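Local atomic coordinates of putative sugar ABC transporter (Yersinia enterocolitica subsp. enterocolitica 8081, PDB entry 5ULB), a protein that probably serves as the periplasmic sugar-binding component of an ABC transporter, capturing methylthioribose-type sugars, here seen with a methylseleno analogue in both anomeric forms. Residues V258-K263 against Y286-A291; S104-A109 against T120-A125. All blocks are in the same frame, centred on the assembly; numbering follows the deposited sequence.

Contact 1: residues V258-K263 against Y286-A291; sequences VAVDPK and YEFRAA
Val-260 makes the largest single contribution to the contact between 258-263 and 286-291, and its two methyls divide the work. With chi1 at 179°, CG1 stands anti to the backbone N and CG2 anti to the carbonyl carbon. CG1 of Val-260 lies 3.9 Å from CB of Phe-288, the two side chains crossing at about a right angle. CG2 of Val-260 settles against the other segment's backbone, 3.6 Å from O of Arg-289, and packs on the methyl of Ala-290 as well. Phe-288 starts out toward the opposite segment, and its CB does the touching; CG stands anti to the carbonyl carbon (chi1 -64°). One face of its ring receives CE2 of Tyr-286, offset toward the rim, and Ile-265 and Val-268 of helix 262-278 pack on the same side chain. Ala-290 also points across the contact; its CB comes within 3.2 Å of O of Ala-259 and, more loosely, meets CG1 of Val-258, which is likewise anti to its own backbone N.

Ala-259 and Ala-291 form an antiparallel hydrogen-bonded pair. N of Ala-259 donates to O of Ala-291 over 2.9 Å, in the carbonyl plane, whereas the return bond from N of Ala-291 reaches O of Ala-259 from above that carbonyl's plane. A water adds a bridge beside the pair, donating to O of Ala-259 and, at 2.6 Å, to O of Arg-289. Past the strand, Asp-261 N-caps helix 262-278, its OD1 accepting from N of Lys-263 at 2.9 Å. The two segments thus join strand 254-259 to the interrupted strand 285-294 that links the two halves of the sheet, an antiparallel pairing consistent with one of the interdomain hinge crossings of a periplasmic binding protein.

Contact 2: residues S104-A109 against T120-A125; sequences SVFDTA and TQQDDA
Strands 102-106 and 118-122 run parallel at this buried contact, their ends lining the sugar site of the periplasmic-binding-protein fold; the short segments cross at -23°. Two backbone bonds flank the pairing of Phe-106 with Thr-120: N of Thr-120 donates to O of Val-105 at 2.8 Å, and N of Asp-107 to O of Thr-120 at 3.0 Å, both in the acceptor's carbonyl plane. OG1 of Thr-120, between its backbone N and carbonyl carbon (chi1 76°), donates to Val-105 O too, so two donors from one residue grip that oxygen.

Around the aromatic ring, Phe-106 turns its edge to Thr-120, whose OG1 lies in the ring plane 3.4 Å from CD1 of Phe-106. NE2 of Gln-122 also sits at the edge, with ring and amide planes 67° apart, while CG of Asp-107 lies over one face.

Among the polar groups, Gln-122 NE2 donates to O2 of either sugar anomer. OD1 of Asp-107 stands 4.4 Å from OD2 of Asp-124; Arg-158 forms salt bridges with both atoms and probably offsets their repulsion. One water joins the polar groups of the two segments, accepting from N and NE2 of Gln-122; it lies near OD2 of Asp-124 and 2.6 Å from OD1 of Asp-107, with more acceptors around it than it has protons.

Followed from the N terminus, the chain first meets contact 2, where a connection of ten residues between 104-109 and 120-125 returns it to run parallel beside the strand it has just left. Contact 1 opens much later and closes around helix 262-278, so the two are in series, neither nested nor crossed. Their centres are about 10 Å apart, and they meet because strand 285-294 lies next to 118-122 in the same sheet, with probable hydrogen bonds from N of Phe-288 to O of Gln-121 and between Tyr-286 O and Gln-121 N. Val-260 of contact 1 also packs on Gln-122, a residue of the sugar pocket. Together they make strands 102-106, 118-122, 285-294 and 254-259 consecutive across the sheet.

Contact 1: residues V258-K263 against Y286-A291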
loop_
_atom_site.group_PDB
_atom_site.type_symbol
_atom_site.label_atom_id
_atom_site.label_comp_id
_atom_site.label_asym_id
_atom_site.label_seq_id
_atom_site.Cartn_x
_atom_site.Cartn_y
_atom_site.Cartn_z
ATOM N N VAL A 258 -6.385 -9.556 0.723
ATOM C CA VAL A 258 -7.026 -8.764 -0.315
ATOM C C VAL A 258 -6.042 -7.607 -0.615
ATOM O O VAL A 258 -5.713 -6.898 0.347
ATOM C CB VAL A 258 -8.413 -8.273 0.114
ATOM C CG1 VAL A 258 -9.040 -7.546 -1.049
ATOM C CG2 VAL A 258 -9.280 -9.442 0.524
ATOM N N ALA A 259 -5.619 -7.511 -1.874
ATOM C CA ALA A 259 -4.411 -6.671 -2.083
ATOM C C ALA A 259 -4.282 -6.138 -3.491
ATOM O O ALA A 259 -4.819 -6.702 -4.432
ATOM C CB ALA A 259 -3.182 -7.521 -1.769
ATOM N N VAL A 260 -3.538 -5.044 -3.561
ATOM C CA VAL A 260 -2.998 -4.475 -4.781
ATOM C C VAL A 260 -1.496 -4.680 -4.739
ATOM O O VAL A 260 -0.878 -4.522 -3.653
ATOM C CB VAL A 260 -3.347 -2.949 -4.911
ATOM C CG1 VAL A 260 -2.783 -2.342 -6.154
ATOM C CG2 VAL A 260 -4.862 -2.704 -4.811
ATOM N N ASP A 261 -0.878 -4.950 -5.843
ATOM C CA ASP A 261 0.611 -5.110 -5.888
ATOM C C ASP A 261 1.215 -3.693 -5.624
ATOM O O ASP A 261 1.018 -2.776 -6.417
ATOM C CB ASP A 261 1.071 -5.558 -7.268
ATOM C CG ASP A 261 2.576 -5.798 -7.393
ATOM O OD1 ASP A 261 3.321 -5.454 -6.438
ATOM O OD2 ASP A 261 2.944 -6.335 -8.463
ATOM N N PRO A 262 1.958 -3.511 -4.502
ATOM C CA PRO A 262 2.521 -2.183 -4.269
ATOM C C PRO A 262 3.500 -1.777 -5.259
ATOM O O PRO A 262 3.668 -0.527 -5.425
ATOM C CB PRO A 262 3.083 -2.321 -2.815
ATOM C CG PRO A 262 2.525 -3.563 -2.227
ATOM C CD PRO A 262 2.293 -4.455 -3.420
ATOM N N LYS A 263 4.161 -2.684 -5.956
ATOM C CA LYS A 263 5.080 -2.272 -7.009
ATOM C C LYS A 263 4.294 -1.534 -8.099
ATOM O O LYS A 263 4.823 -0.609 -8.705
ATOM C CB LYS A 263 5.737 -3.470 -7.648
ATOM C CG LYS A 263 6.706 -4.180 -6.742
ATOM C CD LYS A 263 7.614 -5.132 -7.544
ATOM C CE LYS A 263 7.556 -4.869 -9.023
ATOM N NZ LYS A 263 8.581 -3.940 -9.662
ATOM N N TYR A 286 -7.294 8.819 -9.046
ATOM C CA TYR A 286 -7.200 7.503 -9.616
ATOM C C TYR A 286 -7.229 6.449 -8.479
ATOM O O TYR A 286 -6.575 6.600 -7.437
ATOM C CB TYR A 286 -5.866 7.309 -10.416
ATOM C CG TYR A 286 -5.637 5.980 -11.024
ATOM C CD1 TYR A 286 -6.343 5.573 -12.167
ATOM C CD2 TYR A 286 -4.841 4.980 -10.416
ATOM C CE1 TYR A 286 -6.179 4.359 -12.733
ATOM C CE2 TYR A 286 -4.737 3.782 -10.991
ATOM C CZ TYR A 286 -5.350 3.469 -12.163
ATOM O OH TYR A 286 -5.173 2.235 -12.696
ATOM N N GLU A 287 -7.974 5.375 -8.734
ATOM C CA GLU A 287 -8.146 4.316 -7.745
ATOM C C GLU A 287 -7.632 2.980 -8.274
ATOM O O GLU A 287 -8.001 2.555 -9.386
ATOM C CB GLU A 287 -9.624 4.176 -7.371
ATOM C CG GLU A 287 -9.898 3.293 -6.233
ATOM C CD GLU A 287 -11.368 3.317 -5.799
ATOM O OE1 GLU A 287 -12.170 2.616 -6.420
ATOM O OE2 GLU A 287 -11.625 4.008 -4.792
ATOM N N PHE A 288 -6.817 2.255 -7.478
ATOM C CA PHE A 288 -6.355 0.970 -7.854
ATOM C C PHE A 288 -7.368 -0.101 -7.451
ATOM O O PHE A 288 -7.969 0.009 -6.425
ATOM C CB PHE A 288 -5.022 0.649 -7.104
ATOM C CG PHE A 288 -3.920 1.584 -7.492
ATOM C CD1 PHE A 288 -3.106 1.311 -8.555
ATOM C CD2 PHE A 288 -3.651 2.722 -6.784
ATOM C CE1 PHE A 288 -2.086 2.196 -8.946
ATOM C CE2 PHE A 288 -2.611 3.645 -7.136
ATOM C CZ PHE A 288 -1.860 3.371 -8.253
ATOM N N ARG A 289 -7.421 -1.162 -8.209
ATOM C CA ARG A 289 -8.323 -2.328 -7.919
ATOM C C ARG A 289 -7.552 -3.486 -7.331
ATOM O O ARG A 289 -6.458 -3.855 -7.853
ATOM C CB ARG A 289 -9.027 -2.780 -9.257
ATOM C CG ARG A 289 -9.969 -1.738 -9.782
ATOM C CD ARG A 289 -10.969 -2.235 -10.817
ATOM N NE ARG A 289 -11.352 -1.018 -11.574
ATOM C CZ ARG A 289 -10.722 -0.686 -12.660
ATOM N NH1 ARG A 289 -9.820 -1.543 -13.057
ATOM N NH2 ARG A 289 -11.007 0.384 -13.330
ATOM N N ALA A 290 -8.175 -4.150 -6.385
ATOM C CA ALA A 290 -7.473 -5.279 -5.685
ATOM C C ALA A 290 -8.009 -6.594 -6.111
ATOM O O ALA A 290 -9.080 -6.698 -6.776
ATOM C CB ALA A 290 -7.629 -5.192 -4.222
ATOM N N ALA A 291 -7.279 -7.653 -5.807
ATOM C CA ALA A 291 -7.654 -9.012 -5.967
ATOM C C ALA A 291 -7.706 -9.685 -4.610
ATOM O O ALA A 291 -6.954 -9.337 -3.703
ATOM C CB ALA A 291 -6.655 -9.764 -6.870
HETATM O O HOH W 1 -5.142 -6.136 -7.584
#

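Contact 2: residues S104-A109 against T120-A125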
loop_
_atom_site.group_PDB
_atom_site.type_symbol
_atom_site.label_atom_id
_atom_site.label_comp_id
_atom_site.label_asym_id
_atom_site.label_seq_id
_atom_site.Cartn_x
_atom_site.Cartn_y
_atom_site.Cartn_z
ATOM N N SER A 104 2.318 13.687 -7.764
ATOM C CA SER A 104 1.256 12.736 -7.561
ATOM C C SER A 104 1.383 12.255 -6.101
ATOM O O SER A 104 2.507 12.135 -5.581
ATOM C CB SER A 104 1.357 11.559 -8.531
ATOM O OG SER A 104 0.302 10.658 -8.439
ATOM N N VAL A 105 0.247 11.916 -5.449
ATOM C CA VAL A 105 0.261 11.465 -4.139
ATOM C C VAL A 105 -0.529 10.171 -4.013
ATOM O O VAL A 105 -1.421 9.883 -4.799
ATOM C CB VAL A 105 -0.182 12.488 -3.097
ATOM C CG1 VAL A 105 0.687 13.781 -3.203
ATOM C CG2 VAL A 105 -1.657 12.820 -3.200
ATOM N N PHE A 106 -0.130 9.367 -3.014
ATOM C CA PHE A 106 -0.764 8.081 -2.713
ATOM C C PHE A 106 -1.133 8.045 -1.238
ATOM O O PHE A 106 -0.293 8.371 -0.386
ATOM C CB PHE A 106 0.141 6.932 -3.052
ATOM C CG PHE A 106 -0.423 5.583 -2.677
ATOM C CD1 PHE A 106 -1.594 5.078 -3.284
ATOM C CD2 PHE A 106 0.136 4.864 -1.700
ATOM C CE1 PHE A 106 -2.120 3.896 -2.837
ATOM C CE2 PHE A 106 -0.417 3.662 -1.291
ATOM C CZ PHE A 106 -1.589 3.183 -1.792
ATOM N N ASP A 107 -2.362 7.696 -0.893
ATOM C CA ASP A 107 -2.804 7.574 0.492
ATOM C C ASP A 107 -2.464 8.795 1.319
ATOM O O ASP A 107 -2.113 8.632 2.509
ATOM C CB ASP A 107 -2.170 6.304 1.123
ATOM C CG ASP A 107 -2.969 5.061 0.863
ATOM O OD1 ASP A 107 -4.087 5.111 0.285
ATOM O OD2 ASP A 107 -2.435 3.967 1.328
ATOM N N THR A 108 -2.683 9.945 0.733
ATOM C CA THR A 108 -2.321 11.210 1.353
ATOM C C THR A 108 -3.550 12.059 1.574
ATOM O O THR A 108 -4.454 12.080 0.748
ATOM C CB THR A 108 -1.226 11.919 0.493
ATOM O OG1 THR A 108 -0.046 11.109 0.545
ATOM C CG2 THR A 108 -0.887 13.317 0.948
ATOM N N ALA A 109 -3.610 12.742 2.709
ATOM C CA ALA A 109 -4.746 13.563 3.045
ATOM C C ALA A 109 -4.707 14.884 2.374
ATOM O O ALA A 109 -3.829 15.705 2.667
ATOM C CB ALA A 109 -4.762 13.739 4.566
ATOM N N THR A 120 -4.076 9.467 -5.565
ATOM C CA THR A 120 -4.275 8.088 -5.798
ATOM C C THR A 120 -4.502 7.333 -4.512
ATOM O O THR A 120 -4.031 7.740 -3.444
ATOM C CB THR A 120 -3.148 7.436 -6.616
ATOM O OG1 THR A 120 -1.965 7.214 -5.845
ATOM C CG2 THR A 120 -2.742 8.220 -7.898
ATOM N N GLN A 121 -5.266 6.228 -4.595
ATOM C CA GLN A 121 -5.601 5.425 -3.438
ATOM C C GLN A 121 -6.072 4.074 -3.897
ATOM O O GLN A 121 -6.402 3.899 -5.062
ATOM C CB GLN A 121 -6.639 6.091 -2.562
ATOM C CG GLN A 121 -7.880 6.577 -3.311
ATOM C CD GLN A 121 -7.745 7.917 -4.100
ATOM O OE1 GLN A 121 -6.978 8.778 -3.696
ATOM N NE2 GLN A 121 -8.335 7.998 -5.279
ATOM N N GLN A 122 -6.107 3.119 -2.988
ATOM C CA GLN A 122 -6.783 1.865 -3.245
ATOM C C GLN A 122 -8.247 2.053 -2.924
ATOM O O GLN A 122 -8.665 3.034 -2.358
ATOM C CB GLN A 122 -6.147 0.724 -2.395
ATOM C CG GLN A 122 -4.643 0.521 -2.672
ATOM C CD GLN A 122 -3.882 -0.195 -1.616
ATOM O OE1 GLN A 122 -3.336 -1.326 -1.878
ATOM N NE2 GLN A 122 -3.831 0.355 -0.459
ATOM N N ASP A 123 -9.066 1.058 -3.305
ATOM C CA ASP A 123 -10.502 1.060 -2.936
ATOM C C ASP A 123 -10.607 0.475 -1.569
ATOM O O ASP A 123 -10.825 -0.726 -1.387
ATOM C CB ASP A 123 -11.283 0.222 -3.995
ATOM C CG ASP A 123 -12.770 0.247 -3.743
ATOM O OD1 ASP A 123 -13.230 0.710 -2.660
ATOM O OD2 ASP A 123 -13.496 -0.184 -4.669
ATOM N N ASP A 124 -10.373 1.320 -0.568
ATOM C CA ASP A 124 -10.305 0.849 0.821
ATOM C C ASP A 124 -11.601 0.219 1.291
ATOM O O ASP A 124 -11.554 -0.725 2.094
ATOM C CB ASP A 124 -9.838 2.015 1.703
ATOM C CG ASP A 124 -8.397 2.346 1.477
ATOM O OD1 ASP A 124 -7.556 1.441 1.569
ATOM O OD2 ASP A 124 -8.138 3.541 1.143
ATOM N N ALA A 125 -12.735 0.731 0.843
ATOM C CA ALA A 125 -14.038 0.069 1.207
ATOM C C ALA A 125 -14.090 -1.351 0.660
ATOM O O ALA A 125 -14.481 -2.236 1.374
ATOM C CB ALA A 125 -15.214 0.910 0.685
HETATM O O HOH W 2 -5.373 2.898 -0.213
HETATM O O HOH W 3 -3.782 10.256 -1.987
#